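Thermosome subunit (Methanococcoides burtonii, PDB 3AQ1) probably binds and hydrolyses ATP to assist the folding of unfolded proteins. Local coordinates at residues Val52-Leu57 against Ala394-Ile398; Arg133-Glu137 against Ser320-Thr324. One frame throughout, in Å; residues are numbered along the deposited sequence.

Interaction 1: Val52-Leu57 against Ala394-Ile398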
ATOM      1  N   VAL A  52     -23.109  -6.063  -2.429  1.00 47.69           N
ATOM      2  CA  VAL A  52     -24.186  -6.530  -1.571  1.00 47.13           C
ATOM      3  C   VAL A  52     -25.019  -5.352  -1.090  1.00 46.68           C
ATOM      4  O   VAL A  52     -26.250  -5.434  -1.003  1.00 45.10           O
ATOM      5  CB  VAL A  52     -23.648  -7.324  -0.345  1.00 39.99           C
ATOM      6  CG1 VAL A  52     -24.770  -7.641   0.633  1.00 44.24           C
ATOM      7  CG2 VAL A  52     -22.965  -8.590  -0.801  1.00 38.12           C
ATOM      8  N   LEU A  53     -24.349  -4.254  -0.755  1.00 43.80           N
ATOM      9  CA  LEU A  53     -25.068  -3.132  -0.172  1.00 44.44           C
ATOM     10  C   LEU A  53     -25.862  -2.412  -1.257  1.00 51.83           C
ATOM     11  O   LEU A  53     -26.966  -1.935  -1.021  1.00 58.89           O
ATOM     12  CB  LEU A  53     -24.128  -2.191   0.578  1.00 38.14           C
ATOM     13  CG  LEU A  53     -24.776  -0.896   1.101  1.00 47.88           C
ATOM     14  CD1 LEU A  53     -25.831  -1.164   2.173  1.00 38.55           C
ATOM     15  CD2 LEU A  53     -23.719   0.086   1.623  1.00 46.44           C
ATOM     16  N   SER A  54     -25.289  -2.368  -2.451  1.00 48.12           N
ATOM     17  CA  SER A  54     -25.948  -1.811  -3.619  1.00 53.17           C
ATOM     18  C   SER A  54     -27.255  -2.550  -3.994  1.00 56.14           C
ATOM     19  O   SER A  54     -28.293  -1.917  -4.208  1.00 54.72           O
ATOM     20  CB  SER A  54     -24.967  -1.804  -4.789  1.00 55.73           C
ATOM     21  OG  SER A  54     -25.592  -1.381  -5.984  1.00 67.77           O
ATOM     22  N   GLY A  55     -27.201  -3.877  -4.084  1.00 49.94           N
ATOM     23  CA  GLY A  55     -28.399  -4.683  -4.286  1.00 42.22           C
ATOM     24  C   GLY A  55     -29.495  -4.375  -3.277  1.00 42.63           C
ATOM     25  O   GLY A  55     -30.655  -4.170  -3.624  1.00 48.33           O
ATOM     26  N   GLU A  56     -29.106  -4.313  -2.016  1.00 39.57           N
ATOM     27  CA  GLU A  56     -30.018  -4.033  -0.933  1.00 47.05           C
ATOM     28  C   GLU A  56     -30.644  -2.655  -1.056  1.00 55.07           C
ATOM     29  O   GLU A  56     -31.829  -2.478  -0.791  1.00 63.58           O
ATOM     30  CB  GLU A  56     -29.261  -4.127   0.387  1.00 59.91           C
ATOM     31  CG  GLU A  56     -30.132  -4.498   1.545  1.00 64.78           C
ATOM     32  CD  GLU A  56     -30.911  -5.756   1.258  1.00 69.64           C
ATOM     33  OE1 GLU A  56     -30.395  -6.623   0.507  1.00 62.56           O
ATOM     34  OE2 GLU A  56     -32.041  -5.862   1.781  1.00 68.93           O
ATOM     35  N   LEU A  57     -29.837  -1.668  -1.425  1.00 52.18           N
ATOM     36  CA  LEU A  57     -30.332  -0.311  -1.565  1.00 42.03           C
ATOM     37  C   LEU A  57     -31.330  -0.255  -2.707  1.00 52.59           C
ATOM     38  O   LEU A  57     -32.391   0.367  -2.580  1.00 48.39           O
ATOM     39  CB  LEU A  57     -29.186   0.664  -1.813  1.00 34.85           C
ATOM     40  CG  LEU A  57     -28.311   0.946  -0.592  1.00 45.65           C
ATOM     41  CD1 LEU A  57     -27.038   1.733  -0.948  1.00 45.44           C
ATOM     42  CD2 LEU A  57     -29.112   1.652   0.486  1.00 41.66           C
ATOM     43  N   ALA A 394     -30.365  -1.193   5.093  1.00 56.04           N
ATOM     44  CA  ALA A 394     -29.621  -1.976   4.123  1.00 46.31           C
ATOM     45  C   ALA A 394     -28.258  -2.346   4.689  1.00 49.37           C
ATOM     46  O   ALA A 394     -27.727  -3.432   4.415  1.00 42.43           O
ATOM     47  CB  ALA A 394     -29.478  -1.205   2.827  1.00 43.43           C
ATOM     48  N   LEU A 395     -27.698  -1.438   5.483  1.00 47.71           N
ATOM     49  CA  LEU A 395     -26.388  -1.645   6.079  1.00 48.28           C
ATOM     50  C   LEU A 395     -26.264  -3.004   6.774  1.00 56.08           C
ATOM     51  O   LEU A 395     -25.245  -3.676   6.663  1.00 55.09           O
ATOM     52  CB  LEU A 395     -26.082  -0.511   7.048  1.00 42.29           C
ATOM     53  CG  LEU A 395     -25.764   0.769   6.277  1.00 51.44           C
ATOM     54  CD1 LEU A 395     -25.498   1.936   7.213  1.00 41.21           C
ATOM     55  CD2 LEU A 395     -24.571   0.527   5.339  1.00 53.41           C
ATOM     56  N   GLU A 396     -27.310  -3.420   7.479  1.00 55.80           N
ATOM     57  CA  GLU A 396     -27.256  -4.663   8.234  1.00 49.73           C
ATOM     58  C   GLU A 396     -27.241  -5.894   7.354  1.00 51.97           C
ATOM     59  O   GLU A 396     -27.220  -7.010   7.849  1.00 53.52           O
ATOM     60  CB  GLU A 396     -28.400  -4.755   9.229  1.00 42.86           C
ATOM     61  CG  GLU A 396     -28.271  -3.773  10.375  1.00 47.94           C
ATOM     62  CD  GLU A 396     -29.375  -3.926  11.415  1.00 55.21           C
ATOM     63  OE1 GLU A 396     -30.555  -4.199  11.040  1.00 47.52           O
ATOM     64  OE2 GLU A 396     -29.045  -3.753  12.610  1.00 53.90           O
ATOM     65  N   VAL A 397     -27.230  -5.692   6.047  1.00 54.33           N
ATOM     66  CA  VAL A 397     -27.160  -6.817   5.136  1.00 54.97           C
ATOM     67  C   VAL A 397     -25.751  -7.408   5.169  1.00 55.10           C
ATOM     68  O   VAL A 397     -25.558  -8.592   4.908  1.00 64.85           O
ATOM     69  CB  VAL A 397     -27.542  -6.413   3.706  1.00 56.41           C
ATOM     70  CG1 VAL A 397     -26.406  -5.607   3.036  1.00 50.64           C
ATOM     71  CG2 VAL A 397     -27.864  -7.647   2.904  1.00 56.41           C
ATOM     72  N   ILE A 398     -24.772  -6.578   5.512  1.00 45.10           N
ATOM     73  CA  ILE A 398     -23.378  -7.016   5.592  1.00 45.08           C
ATOM     74  C   ILE A 398     -23.162  -8.030   6.712  1.00 41.59           C
ATOM     75  O   ILE A 398     -22.664  -9.120   6.462  1.00 54.50           O
ATOM     76  CB  ILE A 398     -22.379  -5.807   5.720  1.00 46.91           C
ATOM     77  CG1 ILE A 398     -22.074  -5.196   4.355  1.00 44.59           C
ATOM     78  CG2 ILE A 398     -21.070  -6.252   6.297  1.00 36.98           C
ATOM     79  CD1 ILE A 398     -23.270  -4.662   3.630  1.00 48.66           C
TER
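Ala394 presents its CB to the flank of helix 45-65, where it settles among three side chains. Glu56 CG lies 3.6 Å from Ala394 CB. Leu53 CD1 lies 3.7 Å from Ala394 CB, and the CD2 of Leu57 reaches the same methyl from the position after Glu56. Glu56 owes its placement to two torsions: with CG anti to the backbone N (chi1 -153°) the methylene sits over Ala394, and a bend at chi2 (53°) turns the carboxylate toward Val397. Its OE1 is 3.6 Å from Val397 CG2, a van der Waals neighbour, and the charge is answered by a salt bridge from OE2 to Lys60, one turn further along the helix.

One turn earlier, Val52 and Val397 meet at an oblique angle through their CG1 methyls, 3.5 Å apart. The deeper side is built on Leu53: Leu395 CD2 lies 3.8 Å from Leu53 CD1, while Leu53 CB faces the CD1 of Ile398 at 4.0 Å. No hydrogen bond joins the two segments, so their fit rests on apolar surfaces and the aliphatic part of Glu56.

A second shell sets these groups in place. Residues Ala394 to Val397 form a type I turn between helix 383-394 and helix 397-405, and the CB atoms of Ala394 and Val397 both point toward helix 45-65. Leu395 is backed by Leu369 and Ser370 of helix 364-378, and Leu53 by Ala459 of helix 449-467. Such a tight turn between two consecutive helices, packed against a long helix, belongs to the largely helical equatorial domain of group II chaperonins.

Interaction 2: Arg133-Glu137 against Ser320-Thr324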
ATOM      1  N   ARG A 133       7.481   3.409   9.037  1.00 55.74           N
ATOM      2  CA  ARG A 133       7.763   4.586   9.866  1.00 48.89           C
ATOM      3  C   ARG A 133       8.896   5.447   9.337  1.00 53.79           C
ATOM      4  O   ARG A 133       9.006   6.611   9.705  1.00 65.42           O
ATOM      5  CB  ARG A 133       8.072   4.194  11.315  1.00 37.92           C
ATOM      6  CG  ARG A 133       6.839   4.022  12.165  1.00 49.83           C
ATOM      7  CD  ARG A 133       7.187   3.523  13.536  1.00 63.49           C
ATOM      8  NE  ARG A 133       7.969   4.493  14.290  1.00 78.34           N
ATOM      9  CZ  ARG A 133       7.976   4.549  15.617  1.00 95.86           C
ATOM     10  NH1 ARG A 133       7.239   3.691  16.320  1.00 99.98           N
ATOM     11  NH2 ARG A 133       8.711   5.461  16.242  1.00 97.29           N
ATOM     12  N   SER A 134       9.740   4.882   8.483  1.00 48.39           N
ATOM     13  CA  SER A 134      10.955   5.575   8.086  1.00 48.83           C
ATOM     14  C   SER A 134      10.830   6.229   6.712  1.00 52.12           C
ATOM     15  O   SER A 134      11.747   6.904   6.256  1.00 52.74           O
ATOM     16  CB  SER A 134      12.163   4.633   8.168  1.00 48.72           C
ATOM     17  OG  SER A 134      12.610   4.205   6.898  1.00 47.69           O
ATOM     18  N   ILE A 135       9.686   6.035   6.062  1.00 48.09           N
ATOM     19  CA  ILE A 135       9.393   6.736   4.821  1.00 43.34           C
ATOM     20  C   ILE A 135       8.141   7.610   4.939  1.00 51.74           C
ATOM     21  O   ILE A 135       7.609   8.074   3.927  1.00 52.05           O
ATOM     22  CB  ILE A 135       9.190   5.760   3.645  1.00 47.37           C
ATOM     23  CG1 ILE A 135       7.955   4.882   3.884  1.00 38.51           C
ATOM     24  CG2 ILE A 135      10.427   4.913   3.441  1.00 43.07           C
ATOM     25  CD1 ILE A 135       7.302   4.430   2.630  1.00 44.60           C
ATOM     26  N   VAL A 136       7.661   7.822   6.166  1.00 52.87           N
ATOM     27  CA  VAL A 136       6.519   8.710   6.404  1.00 54.19           C
ATOM     28  C   VAL A 136       6.827  10.170   6.071  1.00 59.84           C
ATOM     29  O   VAL A 136       7.741  10.765   6.644  1.00 64.98           O
ATOM     30  CB  VAL A 136       6.037   8.656   7.866  1.00 56.03           C
ATOM     31  CG1 VAL A 136       4.907   9.665   8.084  1.00 50.77           C
ATOM     32  CG2 VAL A 136       5.577   7.256   8.229  1.00 62.25           C
ATOM     33  N   GLU A 137       6.057  10.748   5.155  1.00 71.04           N
ATOM     34  CA  GLU A 137       6.258  12.140   4.744  1.00 75.04           C
ATOM     35  C   GLU A 137       5.212  13.050   5.372  1.00 74.93           C
ATOM     36  O   GLU A 137       4.050  12.676   5.501  1.00 73.50           O
ATOM     37  CB  GLU A 137       6.234  12.269   3.213  1.00 73.58           C
ATOM     38  CG  GLU A 137       7.459  11.669   2.521  1.00 82.49           C
ATOM     39  CD  GLU A 137       7.338  11.606   0.998  1.00 92.75           C
ATOM     40  OE1 GLU A 137       6.408  10.938   0.487  1.00 87.38           O
ATOM     41  OE2 GLU A 137       8.198  12.207   0.310  1.00 99.61           O
ATOM     42  N   SER A 320      15.824  11.417  -1.013  1.00119.26           N
ATOM     43  CA  SER A 320      15.454  10.080  -0.610  1.00116.69           C
ATOM     44  C   SER A 320      14.788  10.049   0.754  1.00101.40           C
ATOM     45  O   SER A 320      15.402  10.353   1.780  1.00 98.53           O
ATOM     46  CB  SER A 320      16.664   9.137  -0.624  1.00133.75           C
ATOM     47  OG  SER A 320      17.457   9.282   0.543  1.00142.02           O
ATOM     48  N   LYS A 321      13.513   9.700   0.745  1.00 84.78           N
ATOM     49  CA  LYS A 321      12.904   9.110   1.917  1.00 83.71           C
ATOM     50  C   LYS A 321      13.097   7.596   1.752  1.00 72.69           C
ATOM     51  O   LYS A 321      13.131   6.842   2.731  1.00 61.14           O
ATOM     52  CB  LYS A 321      11.424   9.484   2.007  1.00 84.81           C
ATOM     53  CG  LYS A 321      11.158  10.748   2.808  1.00 80.52           C
ATOM     54  CD  LYS A 321      11.671  10.597   4.229  1.00 80.26           C
ATOM     55  CE  LYS A 321      11.245  11.771   5.092  1.00 90.86           C
ATOM     56  NZ  LYS A 321      11.718  11.605   6.493  1.00 94.91           N
ATOM     57  N   ALA A 322      13.279   7.200   0.491  1.00 56.80           N
ATOM     58  CA  ALA A 322      13.458   5.817   0.062  1.00 46.13           C
ATOM     59  C   ALA A 322      14.420   4.943   0.872  1.00 42.51           C
ATOM     60  O   ALA A 322      15.448   5.392   1.372  1.00 67.69           O
ATOM     61  CB  ALA A 322      13.843   5.790  -1.410  1.00 45.85           C
ATOM     62  N   VAL A 323      14.065   3.673   0.973  1.00 40.50           N
ATOM     63  CA  VAL A 323      14.841   2.672   1.690  1.00 49.47           C
ATOM     64  C   VAL A 323      14.709   1.328   0.987  1.00 43.94           C
ATOM     65  O   VAL A 323      13.744   1.062   0.291  1.00 51.45           O
ATOM     66  CB  VAL A 323      14.336   2.461   3.135  1.00 44.53           C
ATOM     67  CG1 VAL A 323      13.987   3.769   3.781  1.00 47.13           C
ATOM     68  CG2 VAL A 323      13.137   1.569   3.137  1.00 42.67           C
ATOM     69  N   THR A 324      15.691   0.477   1.179  1.00 43.97           N
ATOM     70  CA  THR A 324      15.615  -0.867   0.659  1.00 41.58           C
ATOM     71  C   THR A 324      15.693  -1.775   1.851  1.00 45.21           C
ATOM     72  O   THR A 324      16.558  -1.603   2.700  1.00 57.41           O
ATOM     73  CB  THR A 324      16.801  -1.167  -0.265  1.00 42.90           C
ATOM     74  OG1 THR A 324      16.754  -0.277  -1.383  1.00 55.56           O
ATOM     75  CG2 THR A 324      16.752  -2.597  -0.765  1.00 42.82           C
TER
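Lys321 runs its aliphatic chain past that of Glu137 in the opposite direction, the CG atoms of Lys321 and Glu137 lying 3.8 Å apart. The ammonium and carboxylate ends therefore part company instead of pairing. A bend in the lysine at chi2 (-59°), followed by an extended run to NZ, carries its CE to 4.0 Å from Val136 O. NZ stays 4.1 Å from that Val136 O, too far to count as a hydrogen bond.

Beneath this outer layer Ile135 works through one branch. Its CG2 touches the backbone O of Lys321 at 3.4 Å. Ile135 CG2 also meets Val323 CG1, with a separation of 3.8 Å and the two side chains crossing at about a right angle. Val323 CG1 further abuts Ser134 OG, a contact of 3.4 Å without a hydrogen bond; that hydroxyl instead makes a weak bond to Ala131 O, in the helix just before the segment.

On the buried side Ile151 touches both Ile135 and Val323, while Asn150 spans from Ile135 to the outer pair, Glu137 and Lys321. Backbone hydrogen bonds fix Val323 to Asn150 and Lys152, and Glu137 to Lys144 in the small hairpin.

This is probably part of the intermediate domain. Since no hydrogen bond or salt bridge crosses between the two segments, the contact rests on the Ile135-Val323 pair together with the methylenes of Lys321 and Glu137, and the charged end of the lysine probably remains largely hydrated.

In the fold
From the N terminus, the chain enters helix 45-65 and there begins interaction 1, whose partner arrives only after 336 intervening residues. Within that long excursion the chain passes through 133-137, and interaction 2 closes a second, shorter loop when it returns at 320-324; the two loops are therefore nested, not crossed. The inner loop encloses the strand-rich region probably corresponding to the apical domain, and its closure ties the loop after helix 121-132 to the start of strand 323-329 in what is probably the intermediate domain. The outer closure joins early and late helices of the equatorial part. The centres of interactions 1 and 2 are 40 Å apart, and the two do not touch.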